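Long-range contacts in L-amino acid deaminase (Proteus vulgaris, PDB 5I39), which binds FAD and probably uses the flavin to deaminate L-amino acids oxidatively: residues 79-85 with 178-184; 93-97 with 375-379; 119-125 with 275-280. Where two conformers were deposited one is given. Residues are numbered along the deposited sequence.

Contact 1 (79-85 with 178-184); sequences FYGQAIS and EEDSGSF. With FAD (flavin-adenine dinucleotide), chain B.
Gly-81 sits at phi 112°, psi 27°, a conformation that calls for glycine, and an ideal CB there would lie 2.4 Å from Phe-184 O. It stands just before the short strand 82-83, which pairs antiparallel with 182-183 beside the flavin of this DAO-family FAD oxidoreductase. Ala-83 and Gly-182 form the hydrogen-bonded pair (CA-CA 4.4 Å): Ala-83 N to Gly-182 O and Gly-182 N to Ala-83 O, both 2.9 Å. Gln-82 opposite Ser-183 is the non-hydrogen-bonded pair (CA-CA 4.8 Å), and Phe-184 N donates to Gly-81 O at 3.0 Å. A side chain on Gly-182 would run into Ala-83 CB. The Phe-184 ring, with chi1 at 30°, between wells, folds back, its CZ 3.7 Å from Ala-83 CB and its CD1 3.8 Å from CE1 of Phe-79 (chi1 p). At the other end a type I turn, 178-181, precedes the strand; extended Glu-178 (chi1 and chi2 t) takes a hydrogen bond from Ser-85 N on OE2 at 2.9 Å and also meets Lys-100 in a salt bridge. Segment 79-85 holds the edge of the isoalloxazine: Gly-81 N and Gln-82 N each donate to FAD O4 at 3.0 Å, and FAD N3 donates to Gln-82 O at 2.8 Å.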
loop_
_atom_site.group_PDB
_atom_site.type_symbol
_atom_site.label_atom_id
_atom_site.label_comp_id
_atom_site.label_asym_id
_atom_site.label_seq_id
_atom_site.Cartn_x
_atom_site.Cartn_y
_atom_site.Cartn_z
ATOM N N PHE A 79 -2.637 2.457 -6.911
ATOM C CA PHE A 79 -2.857 3.245 -5.708
ATOM C C PHE A 79 -2.644 4.748 -5.922
ATOM O O PHE A 79 -2.074 5.172 -6.916
ATOM C CB PHE A 79 -1.981 2.696 -4.576
ATOM C CG PHE A 79 -0.521 2.635 -4.913
ATOM C CD1 PHE A 79 0.252 3.778 -4.856
ATOM C CD2 PHE A 79 0.086 1.437 -5.281
ATOM C CE1 PHE A 79 1.597 3.746 -5.160
ATOM C CE2 PHE A 79 1.439 1.397 -5.584
ATOM C CZ PHE A 79 2.195 2.550 -5.513
ATOM N N TYR A 80 -3.095 5.541 -4.958
ATOM C CA TYR A 80 -2.972 7.001 -5.006
ATOM C C TYR A 80 -1.531 7.435 -4.776
ATOM O O TYR A 80 -1.029 8.305 -5.485
ATOM C CB TYR A 80 -3.886 7.661 -3.977
ATOM C CG TYR A 80 -3.747 9.166 -3.855
ATOM C CD1 TYR A 80 -3.699 9.993 -4.979
ATOM C CD2 TYR A 80 -3.677 9.770 -2.600
ATOM C CE1 TYR A 80 -3.583 11.372 -4.853
ATOM C CE2 TYR A 80 -3.573 11.148 -2.466
ATOM C CZ TYR A 80 -3.526 11.944 -3.599
ATOM O OH TYR A 80 -3.430 13.308 -3.493
ATOM N N GLY A 81 -0.899 6.849 -3.762
ATOM C CA GLY A 81 0.548 6.955 -3.570
ATOM C C GLY A 81 1.072 7.726 -2.386
ATOM O O GLY A 81 2.197 8.212 -2.439
ATOM N N GLN A 82 0.295 7.811 -1.310
ATOM C CA GLN A 82 0.760 8.486 -0.100
ATOM C C GLN A 82 1.015 7.487 1.025
ATOM O O GLN A 82 0.265 6.524 1.210
ATOM C CB GLN A 82 -0.213 9.583 0.339
ATOM C CG GLN A 82 -1.590 9.122 0.787
ATOM C CD GLN A 82 -2.529 10.286 1.050
ATOM O OE1 GLN A 82 -2.088 11.417 1.286
ATOM N NE2 GLN A 82 -3.827 10.020 1.022
ATOM N N ALA A 83 2.096 7.734 1.759
ATOM C CA ALA A 83 2.471 6.945 2.927
ATOM C C ALA A 83 2.334 7.853 4.137
ATOM O O ALA A 83 3.172 8.729 4.370
ATOM C CB ALA A 83 3.885 6.402 2.795
ATOM N N ILE A 84 1.246 7.664 4.882
ATOM C CA ILE A 84 0.871 8.592 5.946
ATOM C C ILE A 84 0.504 7.857 7.221
ATOM O O ILE A 84 0.007 6.728 7.181
ATOM C CB ILE A 84 -0.284 9.548 5.517
ATOM C CG1 ILE A 84 -1.642 8.830 5.413
ATOM C CG2 ILE A 84 0.074 10.244 4.211
ATOM C CD1 ILE A 84 -2.815 9.758 5.157
ATOM N N SER A 85 0.752 8.518 8.349
ATOM C CA SER A 85 0.211 8.096 9.641
ATOM C C SER A 85 -0.934 8.985 10.126
ATOM O O SER A 85 -1.519 8.691 11.167
ATOM C CB SER A 85 1.313 8.080 10.698
ATOM O OG SER A 85 1.810 9.386 10.931
ATOM N N GLU A 178 1.936 16.767 7.975
ATOM C CA GLU A 178 2.734 15.574 8.225
ATOM C C GLU A 178 3.995 15.780 7.408
ATOM O O GLU A 178 4.044 15.452 6.217
ATOM C CB GLU A 178 1.976 14.312 7.821
ATOM C CG GLU A 178 2.755 13.029 8.061
ATOM C CD GLU A 178 1.924 11.768 7.943
ATOM O OE1 GLU A 178 0.692 11.816 8.122
ATOM O OE2 GLU A 178 2.532 10.696 7.708
ATOM N N GLU A 179 5.001 16.381 8.040
ATOM C CA GLU A 179 6.169 16.872 7.307
ATOM C C GLU A 179 6.930 15.758 6.596
ATOM O O GLU A 179 7.503 15.977 5.534
ATOM C CB GLU A 179 7.111 17.664 8.221
ATOM C CG GLU A 179 8.301 18.251 7.456
ATOM C CD GLU A 179 9.009 19.397 8.154
ATOM O OE1 GLU A 179 8.899 19.529 9.382
ATOM O OE2 GLU A 179 9.710 20.169 7.462
ATOM N N ASP A 180 6.929 14.573 7.194
ATOM C CA ASP A 180 7.648 13.431 6.637
ATOM C C ASP A 180 6.746 12.435 5.910
ATOM O O ASP A 180 7.115 11.274 5.755
ATOM C CB ASP A 180 8.446 12.728 7.736
ATOM C CG ASP A 180 7.568 12.014 8.730
ATOM O OD1 ASP A 180 6.386 12.409 8.903
ATOM O OD2 ASP A 180 8.063 11.047 9.336
ATOM N N SER A 181 5.572 12.865 5.448
ATOM C CA SER A 181 4.727 11.965 4.667
ATOM C C SER A 181 5.505 11.465 3.456
ATOM O O SER A 181 6.319 12.196 2.878
ATOM C CB SER A 181 3.456 12.655 4.189
ATOM O OG SER A 181 3.749 13.625 3.198
ATOM N N GLY A 182 5.252 10.215 3.095
ATOM C CA GLY A 182 5.885 9.604 1.946
ATOM C C GLY A 182 5.055 9.694 0.690
ATOM O O GLY A 182 3.831 9.836 0.737
ATOM N N SER A 183 5.746 9.576 -0.435
ATOM C CA SER A 183 5.148 9.497 -1.755
ATOM C C SER A 183 5.789 8.339 -2.497
ATOM O O SER A 183 7.001 8.171 -2.432
ATOM C CB SER A 183 5.429 10.793 -2.506
ATOM O OG SER A 183 5.014 10.734 -3.857
ATOM N N PHE A 184 4.981 7.551 -3.196
ATOM C CA PHE A 184 5.484 6.505 -4.100
ATOM C C PHE A 184 4.535 6.412 -5.282
ATOM O O PHE A 184 3.339 6.665 -5.149
ATOM C CB PHE A 184 5.741 5.120 -3.433
ATOM C CG PHE A 184 4.851 4.778 -2.253
ATOM C CD1 PHE A 184 3.499 5.123 -2.207
ATOM C CD2 PHE A 184 5.372 4.041 -1.187
ATOM C CE1 PHE A 184 2.713 4.788 -1.113
ATOM C CE2 PHE A 184 4.585 3.702 -0.097
ATOM C CZ PHE A 184 3.257 4.082 -0.058
HETATM P PA FAD B . -2.688 -6.892 -4.609
HETATM O O1A FAD B . -4.083 -6.778 -5.235
HETATM O O2A FAD B . -1.692 -5.865 -5.114
HETATM O O5B FAD B . -2.026 -8.309 -4.896
HETATM C C5B FAD B . -2.678 -9.539 -4.613
HETATM C C4B FAD B . -2.266 -10.484 -5.727
HETATM O O4B FAD B . -2.754 -11.805 -5.417
HETATM C C3B FAD B . -2.878 -10.086 -7.071
HETATM O O3B FAD B . -1.840 -9.793 -8.006
HETATM C C2B FAD B . -3.726 -11.314 -7.434
HETATM O O2B FAD B . -3.786 -11.573 -8.849
HETATM C C1B FAD B . -3.057 -12.426 -6.647
HETATM N N9A FAD B . -3.903 -13.582 -6.333
HETATM C C8A FAD B . -5.096 -13.562 -5.773
HETATM N N7A FAD B . -5.576 -14.806 -5.566
HETATM C C5A FAD B . -4.632 -15.615 -6.028
HETATM C C6A FAD B . -4.468 -17.062 -6.139
HETATM N N6A FAD B . -5.440 -17.893 -5.710
HETATM N N1A FAD B . -3.329 -17.545 -6.672
HETATM C C2A FAD B . -2.346 -16.732 -7.081
HETATM N N3A FAD B . -2.428 -15.398 -7.035
HETATM C C4A FAD B . -3.524 -14.825 -6.521
HETATM N N1 FAD B . -2.151 2.270 0.093
HETATM C C2 FAD B . -1.312 3.200 0.560
HETATM O O2 FAD B . -0.495 2.861 1.436
HETATM N N3 FAD B . -1.354 4.474 0.098
HETATM C C4 FAD B . -2.225 4.914 -0.817
HETATM O O4 FAD B . -2.199 6.072 -1.211
HETATM C C4X FAD B . -3.199 3.961 -1.366
HETATM N N5 FAD B . -4.165 4.308 -2.259
HETATM C C5X FAD B . -4.900 3.359 -2.850
HETATM C C6 FAD B . -5.742 3.659 -3.923
HETATM C C7 FAD B . -6.466 2.674 -4.589
HETATM C C7M FAD B . -7.329 3.022 -5.781
HETATM C C8 FAD B . -6.364 1.276 -4.147
HETATM C C8M FAD B . -7.099 0.163 -4.855
HETATM C C9 FAD B . -5.540 0.978 -3.060
HETATM C C9A FAD B . -4.813 1.959 -2.396
HETATM N N10 FAD B . -3.988 1.657 -1.305
HETATM C C10 FAD B . -3.072 2.593 -0.832
HETATM C "C1'" FAD B . -3.925 0.315 -0.760
HETATM C "C2'" FAD B . -2.852 -0.532 -1.346
HETATM O "O2'" FAD B . -2.800 -0.305 -2.751
HETATM C "C3'" FAD B . -3.198 -1.982 -1.020
HETATM O "O3'" FAD B . -3.487 -2.149 0.393
HETATM C "C4'" FAD B . -2.093 -2.950 -1.372
HETATM O "O4'" FAD B . -1.660 -2.735 -2.728
HETATM C "C5'" FAD B . -2.594 -4.374 -1.212
HETATM O "O5'" FAD B . -1.522 -5.228 -1.616
HETATM P P FAD B . -1.816 -6.811 -1.793
HETATM O O1P FAD B . -0.509 -7.451 -2.152
HETATM O O2P FAD B . -2.609 -7.312 -0.605
HETATM O O3P FAD B . -2.888 -6.851 -3.012
HETATM O O HOH W 1 0.763 11.971 10.928
#

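Contact 2 (93-97 with 375-379); sequences FLLHH and WGMTE. With FAD (flavin-adenine dinucleotide), chain B.
His-96, Glu-379 and Leu-95 carry most of this meeting between helix 90-103 and the first turn of helix 376-392, whose N-cap position is Trp-375. The helices come closest at His-96 and Glu-379, CA to CA 5.5 Å. Both side chains take chi1 m, and Glu-379 extends with chi2 t, so that His-96 NE2 donates to Glu-379 OE2 at 2.7 Å; the other carboxylate oxygen, OE1, is bonded to Thr-373. Leu-95 (chi1 t, chi2 p) lays CD2 3.5 Å from Glu-379 CD. The imidazole is packed further by Thr-378 CG2, a CH-pi contact 4.2 Å from the ring centroid, and it turns its edge to the face of the Trp-375 five-membered ring, centroids 5.0 Å apart and planes at 68°. Meanwhile the helix start serves FAD: Gly-376 N donates to O3' at 2.8 Å, and Thr-378 N and OG1 donate to O2 at 2.9 and 2.7 Å. His-96 ND1 is hydrogen-bonded to the carbonyl Ile-84 O; since a carbonyl can only accept, this is consistent with an imidazole protonated on both nitrogens, its charge set against the carboxylate.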
loop_
_atom_site.group_PDB
_atom_site.type_symbol
_atom_site.label_atom_id
_atom_site.label_comp_id
_atom_site.label_asym_id
_atom_site.label_seq_id
_atom_site.Cartn_x
_atom_site.Cartn_y
_atom_site.Cartn_z
ATOM N N PHE A 93 -1.200 2.947 14.127
ATOM C CA PHE A 93 -0.275 4.071 14.068
ATOM C C PHE A 93 1.170 3.611 13.864
ATOM O O PHE A 93 1.845 4.075 12.943
ATOM C CB PHE A 93 -0.343 4.971 15.299
ATOM C CG PHE A 93 0.696 6.045 15.262
ATOM C CD1 PHE A 93 0.498 7.185 14.493
ATOM C CD2 PHE A 93 1.925 5.862 15.881
ATOM C CE1 PHE A 93 1.481 8.154 14.398
ATOM C CE2 PHE A 93 2.915 6.824 15.786
ATOM C CZ PHE A 93 2.691 7.975 15.047
ATOM N N LEU A 94 1.654 2.718 14.721
ATOM C CA LEU A 94 3.052 2.290 14.618
ATOM C C LEU A 94 3.332 1.517 13.329
ATOM O O LEU A 94 4.398 1.643 12.746
ATOM C CB LEU A 94 3.490 1.501 15.852
ATOM C CG LEU A 94 3.686 2.349 17.112
ATOM C CD1 LEU A 94 3.956 1.440 18.299
ATOM C CD2 LEU A 94 4.812 3.370 16.971
ATOM N N LEU A 95 2.360 0.741 12.870
ATOM C CA LEU A 95 2.480 0.073 11.585
ATOM C C LEU A 95 2.804 1.087 10.471
ATOM O O LEU A 95 3.659 0.843 9.619
ATOM C CB LEU A 95 1.189 -0.687 11.292
ATOM C CG LEU A 95 1.191 -1.665 10.126
ATOM C CD1 LEU A 95 2.066 -2.875 10.406
ATOM C CD2 LEU A 95 -0.231 -2.117 9.858
ATOM N N HIS A 96 2.137 2.237 10.516
ATOM C CA HIS A 96 2.378 3.312 9.549
ATOM C C HIS A 96 3.637 4.130 9.823
ATOM O O HIS A 96 4.363 4.486 8.896
ATOM C CB HIS A 96 1.160 4.219 9.480
ATOM C CG HIS A 96 0.000 3.576 8.805
ATOM N ND1 HIS A 96 -0.736 4.214 7.838
ATOM C CD2 HIS A 96 -0.518 2.332 8.918
ATOM C CE1 HIS A 96 -1.677 3.401 7.400
ATOM N NE2 HIS A 96 -1.562 2.249 8.032
ATOM N N HIS A 97 3.886 4.425 11.092
ATOM C CA HIS A 97 5.041 5.222 11.512
ATOM C C HIS A 97 6.344 4.490 11.167
ATOM O O HIS A 97 7.260 5.068 10.569
ATOM C CB HIS A 97 4.909 5.473 13.013
ATOM C CG HIS A 97 5.905 6.419 13.590
ATOM N ND1 HIS A 97 5.943 7.760 13.271
ATOM C CD2 HIS A 97 6.853 6.222 14.536
ATOM C CE1 HIS A 97 6.894 8.339 13.987
ATOM N NE2 HIS A 97 7.460 7.430 14.757
ATOM N N TRP A 375 -4.183 0.365 3.181
ATOM C CA TRP A 375 -2.923 1.094 3.327
ATOM C C TRP A 375 -1.718 0.156 3.177
ATOM O O TRP A 375 -0.668 0.376 3.783
ATOM C CB TRP A 375 -2.885 1.787 4.689
ATOM C CG TRP A 375 -3.855 2.904 4.824
ATOM C CD1 TRP A 375 -5.021 2.900 5.530
ATOM C CD2 TRP A 375 -3.740 4.204 4.247
ATOM N NE1 TRP A 375 -5.641 4.120 5.426
ATOM C CE2 TRP A 375 -4.878 4.936 4.636
ATOM C CE3 TRP A 375 -2.786 4.819 3.428
ATOM C CZ2 TRP A 375 -5.087 6.264 4.244
ATOM C CZ3 TRP A 375 -2.993 6.138 3.034
ATOM C CH2 TRP A 375 -4.137 6.842 3.439
ATOM N N GLY A 376 -1.863 -0.873 2.349
ATOM C CA GLY A 376 -0.847 -1.908 2.231
ATOM C C GLY A 376 0.485 -1.432 1.697
ATOM O O GLY A 376 1.513 -1.976 2.071
HETATM N N MSE A 377 0.498 -0.428 0.828
HETATM C CA MSE A 377 1.780 0.081 0.340
HETATM C C MSE A 377 2.579 0.621 1.506
HETATM O O MSE A 377 3.735 0.237 1.711
HETATM C CB MSE A 377 1.622 1.150 -0.737
HETATM C CG MSE A 377 1.018 0.645 -2.045
HETATM SE SE MSE A 377 2.103 -0.735 -2.928
HETATM C CE MSE A 377 3.780 0.271 -3.123
ATOM N N THR A 378 1.950 1.498 2.286
ATOM C CA THR A 378 2.565 2.111 3.463
ATOM C C THR A 378 3.016 1.082 4.498
ATOM O O THR A 378 4.123 1.166 5.036
ATOM C CB THR A 378 1.559 3.067 4.136
ATOM O OG1 THR A 378 1.185 4.091 3.215
ATOM C CG2 THR A 378 2.148 3.732 5.379
ATOM N N GLU A 379 2.125 0.140 4.790
ATOM C CA GLU A 379 2.325 -0.818 5.870
ATOM C C GLU A 379 3.285 -1.944 5.525
ATOM O O GLU A 379 3.875 -2.538 6.429
ATOM C CB GLU A 379 0.981 -1.435 6.248
ATOM C CG GLU A 379 -0.010 -0.432 6.812
ATOM C CD GLU A 379 -1.442 -0.929 6.827
ATOM O OE1 GLU A 379 -1.730 -2.001 6.258
ATOM O OE2 GLU A 379 -2.294 -0.221 7.407
HETATM P PA FAD B . -2.688 -6.892 -4.609
HETATM O O1A FAD B . -4.083 -6.778 -5.235
HETATM O O2A FAD B . -1.692 -5.865 -5.114
HETATM O O5B FAD B . -2.026 -8.309 -4.896
HETATM C C5B FAD B . -2.678 -9.539 -4.613
HETATM C C4B FAD B . -2.266 -10.484 -5.727
HETATM O O4B FAD B . -2.754 -11.805 -5.417
HETATM C C3B FAD B . -2.878 -10.086 -7.071
HETATM O O3B FAD B . -1.840 -9.793 -8.006
HETATM C C2B FAD B . -3.726 -11.314 -7.434
HETATM O O2B FAD B . -3.786 -11.573 -8.849
HETATM C C1B FAD B . -3.057 -12.426 -6.647
HETATM N N9A FAD B . -3.903 -13.582 -6.333
HETATM C C8A FAD B . -5.096 -13.562 -5.773
HETATM N N7A FAD B . -5.576 -14.806 -5.566
HETATM C C5A FAD B . -4.632 -15.615 -6.028
HETATM C C6A FAD B . -4.468 -17.062 -6.139
HETATM N N6A FAD B . -5.440 -17.893 -5.710
HETATM N N1A FAD B . -3.329 -17.545 -6.672
HETATM C C2A FAD B . -2.346 -16.732 -7.081
HETATM N N3A FAD B . -2.428 -15.398 -7.035
HETATM C C4A FAD B . -3.524 -14.825 -6.521
HETATM N N1 FAD B . -2.151 2.270 0.093
HETATM C C2 FAD B . -1.312 3.200 0.560
HETATM O O2 FAD B . -0.495 2.861 1.436
HETATM N N3 FAD B . -1.354 4.474 0.098
HETATM C C4 FAD B . -2.225 4.914 -0.817
HETATM O O4 FAD B . -2.199 6.072 -1.211
HETATM C C4X FAD B . -3.199 3.961 -1.366
HETATM N N5 FAD B . -4.165 4.308 -2.259
HETATM C C5X FAD B . -4.900 3.359 -2.850
HETATM C C6 FAD B . -5.742 3.659 -3.923
HETATM C C7 FAD B . -6.466 2.674 -4.589
HETATM C C7M FAD B . -7.329 3.022 -5.781
HETATM C C8 FAD B . -6.364 1.276 -4.147
HETATM C C8M FAD B . -7.099 0.163 -4.855
HETATM C C9 FAD B . -5.540 0.978 -3.060
HETATM C C9A FAD B . -4.813 1.959 -2.396
HETATM N N10 FAD B . -3.988 1.657 -1.305
HETATM C C10 FAD B . -3.072 2.593 -0.832
HETATM C "C1'" FAD B . -3.925 0.315 -0.760
HETATM C "C2'" FAD B . -2.852 -0.532 -1.346
HETATM O "O2'" FAD B . -2.800 -0.305 -2.751
HETATM C "C3'" FAD B . -3.198 -1.982 -1.020
HETATM O "O3'" FAD B . -3.487 -2.149 0.393
HETATM C "C4'" FAD B . -2.093 -2.950 -1.372
HETATM O "O4'" FAD B . -1.660 -2.735 -2.728
HETATM C "C5'" FAD B . -2.594 -4.374 -1.212
HETATM O "O5'" FAD B . -1.522 -5.228 -1.616
HETATM P P FAD B . -1.816 -6.811 -1.793
HETATM O O1P FAD B . -0.509 -7.451 -2.152
HETATM O O2P FAD B . -2.609 -7.312 -0.605
HETATM O O3P FAD B . -2.888 -6.851 -3.012
#

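Contact 3 (119-125 with 275-280); sequences QGRVEVP and GNVALP. With EDO (1,2-ethanediol), chain I.
Three strong backbone hydrogen bonds tie the two strands: Val-122 N to Asn-276 O at 2.9 Å, Ala-278 N to Val-122 O at 2.9 Å and Val-124 N to Ala-278 O at 3.0 Å. A fourth, Asn-276 N to Gly-120 O, is weak at 3.3 Å. Beside them, within 119-125, Arg-121 NH2 makes a salt bridge with Glu-123 OE1 at 2.8 Å. Asn-276 ND2 and Arg-121 NE both hydrogen-bond to OE1 of Gln-82, an FAD-binding residue. Water joins Gln-119 OE1 (2.8 Å) to Asn-276 ND2 (3.0 Å), and another joins Gln-119 NE2 to Gly-275 N, 3.0 Å from each; Gln-119 NE2 is also hydrogen-bonded to Glu-287 O. The strands run parallel, axes 4.8 Å apart at 5°, in register Arg-121 with Asn-276, Val-122 with Val-277 and Glu-123 with Ala-278. They belong to the large mixed sheet next to the flavin, where 117-123 also pairs antiparallel with 175-178 and 182-183. Gly-120 (phi 92°, psi 142°) and Gly-275 (phi 75°, psi -164°) lead into the paired region. Arg-121, Glu-123, Asn-276 and Ala-278 share one face, with Ala-278 CB over the guanidinium, 3.8 Å from Arg-121 NH1. Val-122 and Val-277 occupy the other, CG2 to CG2 3.8 Å. Beyond the strand end, Val-124 (chi1 t) packs CG2 3.4 Å from Leu-279 CD2 and CG1 3.7 Å from Pro-280 CD. An ethanediol, probably from the crystallisation liquor, donates through O2 to Glu-123 OE2 and through O1 to Val-124 O, both 2.7 Å.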
loop_
_atom_site.group_PDB
_atom_site.type_symbol
_atom_site.label_atom_id
_atom_site.label_comp_id
_atom_site.label_asym_id
_atom_site.label_seq_id
_atom_site.Cartn_x
_atom_site.Cartn_y
_atom_site.Cartn_z
ATOM N N GLN A 119 8.097 13.681 1.351
ATOM C CA GLN A 119 7.460 14.757 0.600
ATOM C C GLN A 119 6.780 15.821 1.455
ATOM O O GLN A 119 6.881 17.013 1.152
ATOM C CB GLN A 119 6.428 14.126 -0.328
ATOM C CG GLN A 119 5.567 15.104 -1.094
ATOM C CD GLN A 119 4.679 14.378 -2.067
ATOM O OE1 GLN A 119 3.815 13.601 -1.663
ATOM N NE2 GLN A 119 4.891 14.605 -3.356
ATOM N N GLY A 120 6.040 15.397 2.471
ATOM C CA GLY A 120 5.242 16.318 3.268
ATOM C C GLY A 120 3.827 16.459 2.736
ATOM O O GLY A 120 3.597 16.487 1.523
ATOM N N ARG A 121 2.878 16.556 3.662
ATOM C CA ARG A 121 1.454 16.554 3.344
ATOM C C ARG A 121 0.731 17.576 4.196
ATOM O O ARG A 121 0.831 17.543 5.421
ATOM C CB ARG A 121 0.854 15.172 3.595
ATOM C CG ARG A 121 -0.644 15.055 3.361
ATOM C CD ARG A 121 -1.072 13.626 3.613
ATOM N NE ARG A 121 -2.476 13.363 3.300
ATOM C CZ ARG A 121 -3.508 13.623 4.103
ATOM N NH1 ARG A 121 -4.735 13.325 3.697
ATOM N NH2 ARG A 121 -3.340 14.181 5.304
ATOM N N VAL A 122 -0.016 18.457 3.533
ATOM C CA VAL A 122 -0.826 19.451 4.237
ATOM C C VAL A 122 -2.296 19.121 4.036
ATOM O O VAL A 122 -2.775 18.968 2.910
ATOM C CB VAL A 122 -0.519 20.923 3.855
ATOM C CG1 VAL A 122 0.856 21.323 4.367
ATOM C CG2 VAL A 122 -0.638 21.186 2.358
ATOM N N GLU A 123 -3.004 18.972 5.155
ATOM C CA GLU A 123 -4.444 18.731 5.132
ATOM C C GLU A 123 -5.142 19.835 5.911
ATOM O O GLU A 123 -5.003 19.933 7.132
ATOM C CB GLU A 123 -4.823 17.361 5.699
ATOM C CG GLU A 123 -6.329 17.130 5.628
ATOM C CD GLU A 123 -6.791 15.735 5.994
ATOM O OE1 GLU A 123 -5.969 14.803 6.071
ATOM O OE2 GLU A 123 -8.015 15.578 6.192
ATOM N N VAL A 124 -5.893 20.668 5.199
ATOM C CA VAL A 124 -6.711 21.693 5.837
ATOM C C VAL A 124 -7.945 21.006 6.435
ATOM O O VAL A 124 -8.621 20.254 5.734
ATOM C CB VAL A 124 -7.107 22.790 4.827
ATOM C CG1 VAL A 124 -8.132 23.751 5.417
ATOM C CG2 VAL A 124 -5.870 23.550 4.366
ATOM N N PRO A 125 -8.245 21.250 7.726
ATOM C CA PRO A 125 -9.409 20.600 8.335
ATOM C C PRO A 125 -10.731 21.073 7.731
ATOM O O PRO A 125 -10.808 22.172 7.190
ATOM C CB PRO A 125 -9.309 21.009 9.809
ATOM C CG PRO A 125 -8.559 22.290 9.789
ATOM C CD PRO A 125 -7.560 22.134 8.685
ATOM N N GLY A 275 4.422 18.732 -3.515
ATOM C CA GLY A 275 3.923 18.144 -2.288
ATOM C C GLY A 275 2.636 17.358 -2.429
ATOM O O GLY A 275 2.221 16.974 -3.526
ATOM N N ASN A 276 2.022 17.129 -1.272
ATOM C CA ASN A 276 0.793 16.368 -1.114
ATOM C C ASN A 276 -0.175 17.301 -0.394
ATOM O O ASN A 276 0.144 17.826 0.678
ATOM C CB ASN A 276 1.096 15.102 -0.299
ATOM C CG ASN A 276 -0.115 14.218 -0.066
ATOM O OD1 ASN A 276 -1.253 14.640 -0.223
ATOM N ND2 ASN A 276 0.137 12.977 0.339
ATOM N N VAL A 277 -1.335 17.531 -1.006
ATOM C CA VAL A 277 -2.301 18.515 -0.524
ATOM C C VAL A 277 -3.676 17.867 -0.427
ATOM O O VAL A 277 -4.075 17.115 -1.316
ATOM C CB VAL A 277 -2.333 19.734 -1.472
ATOM C CG1 VAL A 277 -3.492 20.675 -1.161
ATOM C CG2 VAL A 277 -1.012 20.485 -1.393
ATOM N N ALA A 278 -4.389 18.183 0.654
ATOM C CA ALA A 278 -5.752 17.713 0.890
ATOM C C ALA A 278 -6.561 18.876 1.450
ATOM O O ALA A 278 -6.237 19.402 2.520
ATOM C CB ALA A 278 -5.751 16.548 1.863
ATOM N N LEU A 279 -7.600 19.284 0.722
ATOM C CA LEU A 279 -8.380 20.470 1.078
ATOM C C LEU A 279 -9.869 20.177 1.112
ATOM O O LEU A 279 -10.338 19.280 0.403
ATOM C CB LEU A 279 -8.149 21.597 0.067
ATOM C CG LEU A 279 -6.698 22.004 -0.178
ATOM C CD1 LEU A 279 -6.581 22.903 -1.397
ATOM C CD2 LEU A 279 -6.130 22.691 1.052
ATOM N N PRO A 280 -10.631 20.961 1.902
ATOM C CA PRO A 280 -12.092 20.963 1.796
ATOM C C PRO A 280 -12.554 21.157 0.356
ATOM O O PRO A 280 -11.856 21.789 -0.435
ATOM C CB PRO A 280 -12.502 22.163 2.651
ATOM C CG PRO A 280 -11.426 22.272 3.670
ATOM C CD PRO A 280 -10.166 21.887 2.954
HETATM C C1 EDO I . -10.607 18.079 4.232
HETATM O O1 EDO I . -10.247 18.060 5.614
HETATM C C2 EDO I . -9.444 17.528 3.420
HETATM O O2 EDO I . -9.167 16.167 3.780
HETATM O O HOH W 2 3.053 12.528 0.765
HETATM O O HOH W 3 6.695 16.927 -4.075
#

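How the contacts relate
Contact 1 lies between the other two, its centre about 10 Å from each of theirs, while the centres of contacts 2 and 3 are about 18 Å apart, and these two contacts do not touch, their nearest atoms about 7 Å apart. Along the chain the order is 79-85, 93-97, 119-125, 178-184, 275-280, 375-379: contact 1 crosses both others, and contact 3 is nested inside the loop closed by contact 2. Contacts 1 and 3 share the large mixed sheet, where 182-183 neighbours 117-123 and Ser-181 O lies 2.8 Å from Gln-119 N. Contact 2 brings in helices 90-103 and 376-392, meeting contact 1 where Ile-84 O approaches His-96 ND1 at 2.7 Å. Sheet and helix thus hold the flavin jointly, through contacts 1 and 2.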